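Local coordinates for protein flagellar assembly factor FliW (PDB 5DMD) that probably binds CsrA, relieving its repression of target genes such as flagellin, and takes part in flagellum assembly by binding flagellin, at residues K3-T6 / G10-E13; F22-P27 / L79-I84; P68-D73 / Q110-I115; I95-D100 / D104-L109. The protein carries 1 engineered substitution. One frame throughout, in Å; residues are numbered along the deposited sequence.

Contact 1 of 4, residues K3-T6 / G10-E13; sequences KIAT and GDIE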
loop_
_atom_site.group_PDB
_atom_site.type_symbol
_atom_site.label_atom_id
_atom_site.label_comp_id
_atom_site.label_asym_id
_atom_site.label_seq_id
_atom_site.Cartn_x
_atom_site.Cartn_y
_atom_site.Cartn_z
ATOM N N LYS A 3 17.471 -12.866 -6.830
ATOM C CA LYS A 3 17.807 -11.494 -7.172
ATOM C C LYS A 3 16.701 -10.922 -8.044
ATOM O O LYS A 3 16.174 -11.612 -8.924
ATOM C CB LYS A 3 19.142 -11.459 -7.932
ATOM C CG LYS A 3 19.547 -10.075 -8.416
ATOM C CD LYS A 3 20.621 -9.454 -7.532
ATOM C CE LYS A 3 21.977 -10.113 -7.747
ATOM N NZ LYS A 3 22.945 -9.733 -6.687
ATOM N N ILE A 4 16.351 -9.657 -7.807
ATOM C CA ILE A 4 15.368 -8.965 -8.633
ATOM C C ILE A 4 15.901 -7.585 -8.984
ATOM O O ILE A 4 16.780 -7.054 -8.300
ATOM C CB ILE A 4 13.974 -8.864 -7.951
ATOM C CG1 ILE A 4 14.021 -8.038 -6.656
ATOM C CG2 ILE A 4 13.397 -10.248 -7.678
ATOM C CD1 ILE A 4 12.636 -7.681 -6.069
ATOM N N ALA A 5 15.386 -7.006 -10.060
ATOM C CA ALA A 5 15.530 -5.578 -10.289
ATOM C C ALA A 5 14.354 -4.843 -9.647
ATOM O O ALA A 5 13.278 -5.416 -9.429
ATOM C CB ALA A 5 15.621 -5.262 -11.785
ATOM N N THR A 6 14.562 -3.562 -9.323
ATOM C CA THR A 6 13.558 -2.764 -8.620
ATOM C C THR A 6 13.457 -1.373 -9.231
ATOM O O THR A 6 14.278 -0.961 -10.055
ATOM C CB THR A 6 13.861 -2.602 -7.124
ATOM O OG1 THR A 6 15.018 -1.772 -6.961
ATOM C CG2 THR A 6 14.101 -3.950 -6.443
ATOM N N GLY A 10 17.754 -0.379 -6.966
ATOM C CA GLY A 10 18.708 -1.153 -7.739
ATOM C C GLY A 10 18.429 -2.646 -7.634
ATOM O O GLY A 10 17.374 -3.084 -7.177
ATOM N N ASP A 11 19.402 -3.436 -8.081
ATOM C CA ASP A 11 19.262 -4.883 -7.980
ATOM C C ASP A 11 19.489 -5.330 -6.538
ATOM O O ASP A 11 20.526 -5.015 -5.941
ATOM C CB ASP A 11 20.281 -5.590 -8.873
ATOM C CG ASP A 11 19.990 -5.447 -10.358
ATOM O OD1 ASP A 11 19.036 -4.753 -10.752
ATOM O OD2 ASP A 11 20.764 -6.032 -11.149
ATOM N N ILE A 12 18.559 -6.116 -5.991
ATOM C CA ILE A 12 18.670 -6.564 -4.609
ATOM C C ILE A 12 18.458 -8.071 -4.515
ATOM O O ILE A 12 17.893 -8.708 -5.410
ATOM C CB ILE A 12 17.731 -5.807 -3.627
ATOM C CG1 ILE A 12 16.260 -6.167 -3.855
ATOM C CG2 ILE A 12 17.899 -4.288 -3.747
ATOM C CD1 ILE A 12 15.321 -5.489 -2.961
ATOM N N GLU A 13 18.859 -8.628 -3.376
ATOM C CA GLU A 13 18.649 -10.034 -3.074
ATOM C C GLU A 13 17.457 -10.138 -2.134
ATOM O O GLU A 13 17.389 -9.419 -1.130
ATOM C CB GLU A 13 19.894 -10.617 -2.398
ATOM C CG GLU A 13 19.742 -12.045 -1.900
ATOM C CD GLU A 13 21.013 -12.563 -1.256
ATOM O OE1 GLU A 13 22.102 -12.089 -1.641
ATOM O OE2 GLU A 13 20.923 -13.433 -0.362
HETATM O O HOH W 1 17.151 -2.578 -10.420
HETATM O O HOH W 2 16.401 0.678 -9.302
#
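Ile4 and Ile12 form the hydrogen-bonded pair of a small antiparallel hairpin: Ile4 N donates to Ile12 O at 3.0 Å, and Ile12 N returns the bond to Ile4 O at 3.1 Å. Next to them Lys3 faces Glu13 as a non-hydrogen-bonded pair, and Lys3 CA adds a C-H···O contact to the same Ile12 O. Toward the turn the backbone ladder gives way to side-chain and water bonds. Thr6 OG1 donates to Gly10 O over 2.7 Å, from a direction tilted 16° out of the carbonyl plane, while also accepting from His9 N. With that hydroxyl between the backbone N and the carbonyl carbon (chi1 69°), the methyl CG2 is left to face Ile12. A valine here would probably cost Gly10 O and His9 N the hydroxyl they share. Two waters bridge the two segments at the turn end, one from Thr6 N to Asp11 OD1, the other from Gly10 N to Thr6 O. The apolar contacts gather on the isoleucine face: Ile4 CG1 runs alongside Ile12 CG1 at 4.0 Å, and Thr6 CG2 meets Ile12 CD1 at 4.0 Å, the two side chains crossing at about a right angle. On the other face the Lys3 chain, bent at chi2 and chi3, lays its CD 3.5 Å from Ile12 O. Thr6 and Ile12 both rest on Leu38 of strand 34-39, whereas Ile4 packs on Ile14 and Val51, so this two-stranded sheet lies against the larger one.

Contact 2 of 4, residues F22-P27 / L79-I84; sequences FEQGIP and LEQLQI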
loop_
_atom_site.group_PDB
_atom_site.type_symbol
_atom_site.label_atom_id
_atom_site.label_comp_id
_atom_site.label_asym_id
_atom_site.label_seq_id
_atom_site.Cartn_x
_atom_site.Cartn_y
_atom_site.Cartn_z
ATOM N N PHE A 22 -0.166 -11.799 -2.982
ATOM C CA PHE A 22 -1.462 -11.191 -3.275
ATOM C C PHE A 22 -2.185 -12.181 -4.188
ATOM O O PHE A 22 -1.961 -12.206 -5.398
ATOM C CB PHE A 22 -1.230 -9.848 -3.974
ATOM C CG PHE A 22 -0.853 -8.720 -3.043
ATOM C CD1 PHE A 22 0.364 -8.695 -2.400
ATOM C CD2 PHE A 22 -1.732 -7.663 -2.859
ATOM C CE1 PHE A 22 0.692 -7.645 -1.566
ATOM C CE2 PHE A 22 -1.410 -6.605 -2.030
ATOM C CZ PHE A 22 -0.195 -6.596 -1.381
ATOM N N GLU A 23 -3.062 -13.000 -3.607
ATOM C CA GLU A 23 -3.630 -14.112 -4.366
ATOM C C GLU A 23 -4.503 -13.643 -5.527
ATOM O O GLU A 23 -4.619 -14.346 -6.539
ATOM C CB GLU A 23 -4.390 -15.049 -3.432
ATOM C CG GLU A 23 -3.468 -15.784 -2.463
ATOM C CD GLU A 23 -4.215 -16.600 -1.427
ATOM O OE1 GLU A 23 -5.450 -16.453 -1.325
ATOM O OE2 GLU A 23 -3.559 -17.378 -0.702
ATOM N N GLN A 24 -5.097 -12.459 -5.428
ATOM C CA GLN A 24 -5.873 -11.893 -6.523
ATOM C C GLN A 24 -5.090 -10.867 -7.319
ATOM O O GLN A 24 -5.693 -10.118 -8.098
ATOM C CB GLN A 24 -7.161 -11.246 -6.000
ATOM C CG GLN A 24 -8.151 -12.215 -5.394
ATOM C CD GLN A 24 -9.439 -11.540 -4.974
ATOM O OE1 GLN A 24 -9.432 -10.416 -4.473
ATOM N NE2 GLN A 24 -10.558 -12.220 -5.191
ATOM N N GLY A 25 -3.771 -10.809 -7.142
ATOM C CA GLY A 25 -3.039 -9.715 -7.739
ATOM C C GLY A 25 -3.463 -8.401 -7.106
ATOM O O GLY A 25 -3.927 -8.346 -5.960
ATOM N N ILE A 26 -3.309 -7.328 -7.877
ATOM C CA ILE A 26 -3.867 -6.035 -7.491
ATOM C C ILE A 26 -4.763 -5.563 -8.631
ATOM O O ILE A 26 -4.565 -5.982 -9.783
ATOM C CB ILE A 26 -2.778 -5.005 -7.151
ATOM C CG1 ILE A 26 -1.827 -4.824 -8.333
ATOM C CG2 ILE A 26 -2.008 -5.434 -5.890
ATOM C CD1 ILE A 26 -0.746 -3.808 -8.087
ATOM N N PRO A 27 -5.771 -4.733 -8.360
ATOM C CA PRO A 27 -6.636 -4.240 -9.437
ATOM C C PRO A 27 -5.808 -3.612 -10.547
ATOM O O PRO A 27 -4.903 -2.812 -10.299
ATOM C CB PRO A 27 -7.506 -3.192 -8.728
ATOM C CG PRO A 27 -7.552 -3.674 -7.310
ATOM C CD PRO A 27 -6.181 -4.225 -7.039
ATOM N N LEU A 79 -11.677 -10.390 5.196
ATOM C CA LEU A 79 -11.172 -10.972 6.436
ATOM C C LEU A 79 -10.879 -12.457 6.261
ATOM O O LEU A 79 -9.850 -12.959 6.733
ATOM C CB LEU A 79 -12.165 -10.736 7.580
ATOM C CG LEU A 79 -12.391 -9.269 7.976
ATOM C CD1 LEU A 79 -13.619 -9.129 8.863
ATOM C CD2 LEU A 79 -11.174 -8.696 8.671
ATOM N N GLU A 80 -11.768 -13.171 5.573
ATOM C CA GLU A 80 -11.542 -14.589 5.316
ATOM C C GLU A 80 -10.341 -14.806 4.394
ATOM O O GLU A 80 -9.464 -15.632 4.683
ATOM C CB GLU A 80 -12.815 -15.221 4.751
ATOM C CG GLU A 80 -12.749 -16.731 4.607
ATOM C CD GLU A 80 -14.018 -17.292 4.007
ATOM O OE1 GLU A 80 -15.107 -16.844 4.425
ATOM O OE2 GLU A 80 -13.930 -18.168 3.121
ATOM N N GLN A 81 -10.279 -14.067 3.282
ATOM C CA GLN A 81 -9.209 -14.270 2.310
ATOM C C GLN A 81 -7.840 -14.058 2.937
ATOM O O GLN A 81 -6.876 -14.755 2.595
ATOM C CB GLN A 81 -9.377 -13.300 1.139
ATOM C CG GLN A 81 -10.442 -13.701 0.138
ATOM C CD GLN A 81 -10.827 -12.562 -0.794
ATOM O OE1 GLN A 81 -10.713 -11.387 -0.446
ATOM N NE2 GLN A 81 -11.280 -12.911 -1.996
ATOM N N LEU A 82 -7.729 -13.080 3.834
ATOM C CA LEU A 82 -6.459 -12.745 4.454
ATOM C C LEU A 82 -6.269 -13.405 5.812
ATOM O O LEU A 82 -5.266 -13.128 6.482
ATOM C CB LEU A 82 -6.358 -11.233 4.607
ATOM C CG LEU A 82 -6.302 -10.469 3.296
ATOM C CD1 LEU A 82 -6.177 -9.007 3.576
ATOM C CD2 LEU A 82 -5.139 -10.924 2.413
ATOM N N GLN A 83 -7.212 -14.252 6.230
ATOM C CA GLN A 83 -7.129 -14.985 7.502
ATOM C C GLN A 83 -6.937 -14.056 8.700
ATOM O O GLN A 83 -6.133 -14.324 9.594
ATOM C CB GLN A 83 -6.075 -16.095 7.454
ATOM C CG GLN A 83 -6.280 -17.048 6.283
ATOM C CD GLN A 83 -5.486 -18.331 6.413
ATOM O OE1 GLN A 83 -4.383 -18.338 6.960
ATOM N NE2 GLN A 83 -6.043 -19.426 5.907
ATOM N N ILE A 84 -7.694 -12.965 8.729
ATOM C CA ILE A 84 -7.562 -11.944 9.764
ATOM C C ILE A 84 -8.507 -12.284 10.910
ATOM O O ILE A 84 -9.718 -12.428 10.706
ATOM C CB ILE A 84 -7.861 -10.546 9.201
ATOM C CG1 ILE A 84 -6.777 -10.120 8.206
ATOM C CG2 ILE A 84 -7.969 -9.523 10.323
ATOM C CD1 ILE A 84 -7.202 -9.003 7.282
#
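Gln24 and Gln81 touch across the surface through the ends of their amides, and this one meeting makes up the contact. Along 79-84 the chain is finishing helix 76-81. Leu79 turns its side chain to Leu74, while its carbonyl oxygen takes the N-H of Ile84 at 2.9 Å. Glu80 contributes its own carbonyl oxygen, which accepts from Gln83 N at 3.1 Å. Gln81, the last helical residue, sends its side chain out toward the loop: its CG lies anti to the carbonyl carbon (chi1 -78°), and the extended chain beyond carries the amide out to Gln24. On the facing side Gln24 stands in a type I beta turn from Phe22 to Gly25, closed by Gly25 N to Phe22 O at 2.9 Å; from it the Gln24 side chain points toward the helix end. The two side chains cross at about a right angle with their amide planes 75° apart, so they do not stack. Gln81 OE1 accepts from Lys123 NZ, which would favour this turn of the amide, and the side chain of Gln24 touches Lys123 as well. Leu82 follows, buried, packing on Leu121 and Val114 of the sheet, and its carbonyl oxygen is bonded by Asn116 ND2. At Gln83 phi turns positive (55°), and with the two bonds back to Leu79 and Glu80 this closes the helix in a Schellman motif; Gln83 OE1 is bonded by Lys119 NZ. Ile84 turns inward again to lie on Val114 and Leu74.

Contact 3 of 4, residues P68-D73 / Q110-I115; sequences PTYEID and QAPIVI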
loop_
_atom_site.group_PDB
_atom_site.type_symbol
_atom_site.label_atom_id
_atom_site.label_comp_id
_atom_site.label_asym_id
_atom_site.label_seq_id
_atom_site.Cartn_x
_atom_site.Cartn_y
_atom_site.Cartn_z
ATOM N N PRO A 68 -4.895 10.809 10.832
ATOM C CA PRO A 68 -5.035 10.170 12.147
ATOM C C PRO A 68 -6.399 9.591 12.424
ATOM O O PRO A 68 -6.489 8.696 13.272
ATOM C CB PRO A 68 -4.709 11.292 13.134
ATOM C CG PRO A 68 -4.745 12.558 12.333
ATOM C CD PRO A 68 -4.408 12.194 10.932
ATOM N N THR A 69 -7.464 10.068 11.777
ATOM C CA THR A 69 -8.792 9.509 11.995
ATOM C C THR A 69 -9.175 8.456 10.961
ATOM O O THR A 69 -10.339 8.037 10.934
ATOM C CB THR A 69 -9.856 10.608 12.015
ATOM O OG1 THR A 69 -9.853 11.309 10.762
ATOM C CG2 THR A 69 -9.607 11.577 13.152
ATOM N N TYR A 70 -8.238 8.026 10.115
ATOM C CA TYR A 70 -8.539 7.005 9.117
ATOM C C TYR A 70 -9.092 5.765 9.798
ATOM O O TYR A 70 -8.422 5.154 10.633
ATOM C CB TYR A 70 -7.272 6.647 8.351
ATOM C CG TYR A 70 -7.500 5.791 7.115
ATOM C CD1 TYR A 70 -8.413 6.167 6.139
ATOM C CD2 TYR A 70 -6.780 4.625 6.927
ATOM C CE1 TYR A 70 -8.610 5.383 5.009
ATOM C CE2 TYR A 70 -6.964 3.846 5.804
ATOM C CZ TYR A 70 -7.874 4.232 4.845
ATOM O OH TYR A 70 -8.043 3.449 3.725
ATOM N N GLU A 71 -10.319 5.399 9.443
ATOM C CA GLU A 71 -10.982 4.255 10.054
ATOM C C GLU A 71 -11.732 3.517 8.959
ATOM O O GLU A 71 -12.543 4.116 8.247
ATOM C CB GLU A 71 -11.939 4.721 11.156
ATOM C CG GLU A 71 -12.441 3.619 12.067
ATOM C CD GLU A 71 -13.466 4.126 13.064
ATOM O OE1 GLU A 71 -14.583 3.568 13.110
ATOM O OE2 GLU A 71 -13.155 5.086 13.800
ATOM N N ILE A 72 -11.447 2.226 8.810
ATOM C CA ILE A 72 -12.073 1.409 7.785
ATOM C C ILE A 72 -12.684 0.175 8.429
ATOM O O ILE A 72 -12.316 -0.234 9.533
ATOM C CB ILE A 72 -11.102 1.017 6.649
ATOM C CG1 ILE A 72 -10.068 0.010 7.155
ATOM C CG2 ILE A 72 -10.429 2.252 6.078
ATOM C CD1 ILE A 72 -9.116 -0.489 6.075
ATOM N N ASP A 73 -13.645 -0.409 7.729
ATOM C CA ASP A 73 -14.311 -1.612 8.201
ATOM C C ASP A 73 -14.197 -2.629 7.076
ATOM O O ASP A 73 -14.843 -2.485 6.034
ATOM C CB ASP A 73 -15.765 -1.322 8.580
ATOM C CG ASP A 73 -16.487 -2.546 9.103
ATOM O OD1 ASP A 73 -15.818 -3.448 9.645
ATOM O OD2 ASP A 73 -17.732 -2.584 9.031
ATOM N N GLN A 110 -9.516 5.486 -0.405
ATOM C CA GLN A 110 -10.571 4.542 -0.757
ATOM C C GLN A 110 -10.056 3.123 -0.947
ATOM O O GLN A 110 -10.839 2.176 -0.814
ATOM C CB GLN A 110 -11.273 4.986 -2.047
ATOM C CG GLN A 110 -12.567 4.233 -2.335
ATOM C CD GLN A 110 -13.060 4.417 -3.765
ATOM O OE1 GLN A 110 -12.615 5.311 -4.481
ATOM N NE2 GLN A 110 -13.998 3.573 -4.177
ATOM N N ALA A 111 -8.771 2.941 -1.253
ATOM C CA ALA A 111 -8.251 1.643 -1.691
ATOM C C ALA A 111 -6.973 1.278 -0.950
ATOM O O ALA A 111 -5.898 1.176 -1.551
ATOM C CB ALA A 111 -8.045 1.618 -3.205
ATOM N N PRO A 112 -7.067 1.008 0.350
ATOM C CA PRO A 112 -5.871 0.644 1.115
ATOM C C PRO A 112 -5.312 -0.725 0.751
ATOM O O PRO A 112 -6.025 -1.629 0.290
ATOM C CB PRO A 112 -6.367 0.655 2.570
ATOM C CG PRO A 112 -7.799 0.290 2.457
ATOM C CD PRO A 112 -8.284 0.964 1.185
ATOM N N ILE A 113 -4.004 -0.858 0.969
ATOM C CA ILE A 113 -3.308 -2.145 0.951
ATOM C C ILE A 113 -3.402 -2.750 2.349
ATOM O O ILE A 113 -3.003 -2.116 3.334
ATOM C CB ILE A 113 -1.835 -1.959 0.545
ATOM C CG1 ILE A 113 -1.709 -1.370 -0.872
ATOM C CG2 ILE A 113 -1.065 -3.280 0.670
ATOM C CD1 ILE A 113 -2.104 -2.342 -1.972
ATOM N N VAL A 114 -3.887 -3.984 2.435
ATOM C CA VAL A 114 -4.135 -4.661 3.702
ATOM C C VAL A 114 -3.312 -5.935 3.700
ATOM O O VAL A 114 -3.456 -6.761 2.794
ATOM C CB VAL A 114 -5.626 -4.998 3.864
ATOM C CG1 VAL A 114 -5.867 -5.708 5.188
ATOM C CG2 VAL A 114 -6.474 -3.733 3.728
ATOM N N ILE A 115 -2.465 -6.112 4.717
ATOM C CA ILE A 115 -1.565 -7.255 4.777
ATOM C C ILE A 115 -1.728 -7.972 6.109
ATOM O O ILE A 115 -1.659 -7.341 7.170
ATOM C CB ILE A 115 -0.103 -6.817 4.567
ATOM C CG1 ILE A 115 0.068 -6.275 3.145
ATOM C CG2 ILE A 115 0.860 -7.975 4.850
ATOM C CD1 ILE A 115 1.428 -5.668 2.865
#
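Tyr70 and Ile72 converge on the ring of Pro112, where the loop between strand 57-61 and helix 76-81 packs against the irregular middle of strand 106-116, part of the large curled antiparallel sheet. The phenol comes in end-on. With CG anti to the backbone N (chi1 -169°), the Tyr70 side chain reaches straight toward the strand and its hydroxyl end meets the proline, whose CB lies at the edge of the aromatic ring, near its plane. The two rings therefore do not stack face to face; their side chains cross obliquely. Ile72 approaches differently: its side chain slides past the proline in the opposite direction, so that CD1 touches Pro112 CG at 3.9 Å. Pro112 is thus covered by an aromatic end and an aliphatic branch together. Both neighbours also reach strand 90-97, Tyr70 on Val94 and Ile72 on Leu92, so the loop covers two adjacent strands at once. Tyr132 meets the Tyr70 ring with planes at about 60° and bonds Glu71 N through its hydroxyl. Buried as it is, the phenol of Tyr70 is satisfied by donating to Leu109 O, three residues before the proline. That bond holds the oxygen over the pyrrolidine carbons: Tyr70 OH lies 3.5 Å from Pro112 CB and 3.6 Å from Pro112 CD, and 3.4 Å from Pro112 CG.

Contact 4 of 4, residues I95-D100 / D104-L109; sequences ILTVAD and DTTANL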
loop_
_atom_site.group_PDB
_atom_site.type_symbol
_atom_site.label_atom_id
_atom_site.label_comp_id
_atom_site.label_asym_id
_atom_site.label_seq_id
_atom_site.Cartn_x
_atom_site.Cartn_y
_atom_site.Cartn_z
ATOM N N ILE A 95 -1.596 4.100 -0.856
ATOM C CA ILE A 95 -0.684 4.425 -1.949
ATOM C C ILE A 95 -0.722 5.909 -2.252
ATOM O O ILE A 95 -1.793 6.510 -2.369
ATOM C CB ILE A 95 -1.008 3.582 -3.192
ATOM C CG1 ILE A 95 -0.840 2.109 -2.854
ATOM C CG2 ILE A 95 -0.107 3.962 -4.382
ATOM C CD1 ILE A 95 -1.246 1.177 -3.959
ATOM N N LEU A 96 0.456 6.497 -2.424
ATOM C CA LEU A 96 0.579 7.908 -2.737
ATOM C C LEU A 96 0.627 8.152 -4.236
ATOM O O LEU A 96 1.173 7.358 -5.006
ATOM C CB LEU A 96 1.850 8.484 -2.111
ATOM C CG LEU A 96 2.043 8.343 -0.602
ATOM C CD1 LEU A 96 3.271 9.147 -0.164
ATOM C CD2 LEU A 96 0.795 8.794 0.153
ATOM N N THR A 97 0.067 9.285 -4.640
ATOM C CA THR A 97 0.318 9.865 -5.954
ATOM C C THR A 97 1.263 11.024 -5.674
ATOM O O THR A 97 0.842 12.086 -5.209
ATOM C CB THR A 97 -0.987 10.318 -6.595
ATOM O OG1 THR A 97 -1.843 9.178 -6.738
ATOM C CG2 THR A 97 -0.723 10.896 -7.979
ATOM N N VAL A 98 2.550 10.795 -5.935
ATOM C CA VAL A 98 3.607 11.720 -5.543
ATOM C C VAL A 98 3.630 12.908 -6.491
ATOM O O VAL A 98 3.717 12.745 -7.714
ATOM C CB VAL A 98 4.968 11.004 -5.511
ATOM C CG1 VAL A 98 6.053 11.960 -5.037
ATOM C CG2 VAL A 98 4.899 9.806 -4.590
ATOM N N ALA A 99 3.579 14.105 -5.928
ATOM C CA ALA A 99 3.591 15.331 -6.709
ATOM C C ALA A 99 4.947 16.024 -6.621
ATOM O O ALA A 99 5.771 15.728 -5.749
ATOM C CB ALA A 99 2.495 16.284 -6.218
ATOM N N ASP A 100 5.165 16.943 -7.558
ATOM C CA ASP A 100 6.264 17.909 -7.509
ATOM C C ASP A 100 5.654 19.303 -7.483
ATOM O O ASP A 100 5.001 19.706 -8.464
ATOM C CB ASP A 100 7.175 17.759 -8.729
ATOM C CG ASP A 100 8.579 18.272 -8.474
ATOM O OD1 ASP A 100 8.901 18.580 -7.308
ATOM O OD2 ASP A 100 9.362 18.368 -9.442
ATOM N N ASP A 104 2.256 18.693 -2.544
ATOM C CA ASP A 104 0.986 18.506 -3.231
ATOM C C ASP A 104 0.612 17.035 -3.357
ATOM O O ASP A 104 -0.359 16.702 -4.042
ATOM C CB ASP A 104 1.026 19.165 -4.612
ATOM C CG ASP A 104 1.020 20.679 -4.537
ATOM O OD1 ASP A 104 0.699 21.227 -3.457
ATOM O OD2 ASP A 104 1.354 21.319 -5.558
ATOM N N THR A 105 1.373 16.149 -2.717
ATOM C CA THR A 105 1.128 14.716 -2.829
ATOM C C THR A 105 -0.201 14.353 -2.171
ATOM O O THR A 105 -0.598 14.936 -1.155
ATOM C CB THR A 105 2.276 13.963 -2.165
ATOM O OG1 THR A 105 3.470 14.172 -2.936
ATOM C CG2 THR A 105 1.999 12.465 -2.039
ATOM N N THR A 106 -0.896 13.387 -2.767
ATOM C CA THR A 106 -2.156 12.886 -2.241
ATOM C C THR A 106 -2.061 11.391 -1.975
ATOM O O THR A 106 -1.161 10.707 -2.464
ATOM C CB THR A 106 -3.315 13.144 -3.212
ATOM O OG1 THR A 106 -3.055 12.497 -4.465
ATOM C CG2 THR A 106 -3.494 14.637 -3.440
ATOM N N ALA A 107 -3.020 10.897 -1.198
ATOM C CA ALA A 107 -3.175 9.475 -0.927
ATOM C C ALA A 107 -4.567 9.008 -1.341
ATOM O O ALA A 107 -5.544 9.753 -1.240
ATOM C CB ALA A 107 -2.994 9.192 0.565
ATOM N N ASN A 108 -4.653 7.757 -1.803
ATOM C CA ASN A 108 -5.938 7.126 -2.112
ATOM C C ASN A 108 -6.420 6.398 -0.862
ATOM O O ASN A 108 -6.023 5.262 -0.597
ATOM C CB ASN A 108 -5.828 6.190 -3.317
ATOM C CG ASN A 108 -7.181 5.626 -3.743
ATOM O OD1 ASN A 108 -8.117 5.554 -2.947
ATOM N ND2 ASN A 108 -7.298 5.250 -5.013
ATOM N N LEU A 109 -7.286 7.063 -0.088
ATOM C CA LEU A 109 -7.847 6.464 1.116
ATOM C C LEU A 109 -8.983 5.489 0.821
ATOM O O LEU A 109 -9.362 4.711 1.710
ATOM C CB LEU A 109 -8.311 7.566 2.076
ATOM C CG LEU A 109 -7.225 8.558 2.492
ATOM C CD1 LEU A 109 -7.777 9.503 3.547
ATOM C CD2 LEU A 109 -5.981 7.838 2.994
HETATM O O HOH W 3 -4.311 3.377 -1.618
HETATM O O HOH W 4 1.621 20.060 -8.078
#
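Thr105 reaches just past the end of strand 90-97 with its hydroxyl: Ala99 N donates to Thr105 OG1 at 3.0 Å, nearly straight at 176°. That side-chain bond continues a backbone ladder. Thr97 and Thr106 form an antiparallel hydrogen-bonded pair, Thr97 N to Thr106 O at 2.9 Å and Thr106 N to Thr97 O at 3.3 Å, and Asn108 N closes on Ile95 O at 3.2 Å. Between these rungs Leu96 faces Ala107 as a non-hydrogen-bonded pair, Leu96 CD2 lying 3.8 Å from Ala107 CB. The Thr105 methyl serves the same packing: with OG1 at chi1 -67°, CG2 is left anti to the backbone N, and the side chains of Thr105 and Leu96 cross at about a right angle, CG2 lying 4.0 Å from Leu96 CB. Nearer the turn, Ala99 CB presses on Asp104 CB at 3.6 Å. Around this first shell, Thr105 OG1 donates in turn to Phe102 O inside the connecting loop, and Asp104 OD1 makes a salt bridge with Arg137. Replacing Thr105 with an alanine is likely to cost Ala99 N and Phe102 O their common partner and to open a gap beside Leu96. At the far end a water accepts from Ile95 N and donates to Asn108 O where the strands part. Leu96 is covered by Val59 and Ile61 of strand 57-61, and by Leu138. The hairpin that joins strands 90-97 and 106-116 is thus tied near its turn by a hydroxyl acting as both acceptor and donor, which takes over where the backbone pairing stops.

In the fold
Contact 1 comes first along the chain and stands apart, a separate two-stranded hairpin centred about 25 to 29 Å from the centres of the other three. These gather round the large antiparallel sheet: contact 4 pairs two of its strands, contact 3 packs a loop on it, and contact 2 brings the end of helix 76-81 beside it. Contact 4 is nested inside the loop that contact 3 closes, their centres about 15 Å apart, joined by Tyr70 OH bonding Leu109 O. Contacts 2 and 3 interleave along the chain and touch through Leu82 on Val114. Contacts 2 and 4 lie on opposite sides of the chain's centre, their centres about 24 Å apart, with strand 106-116 running between them.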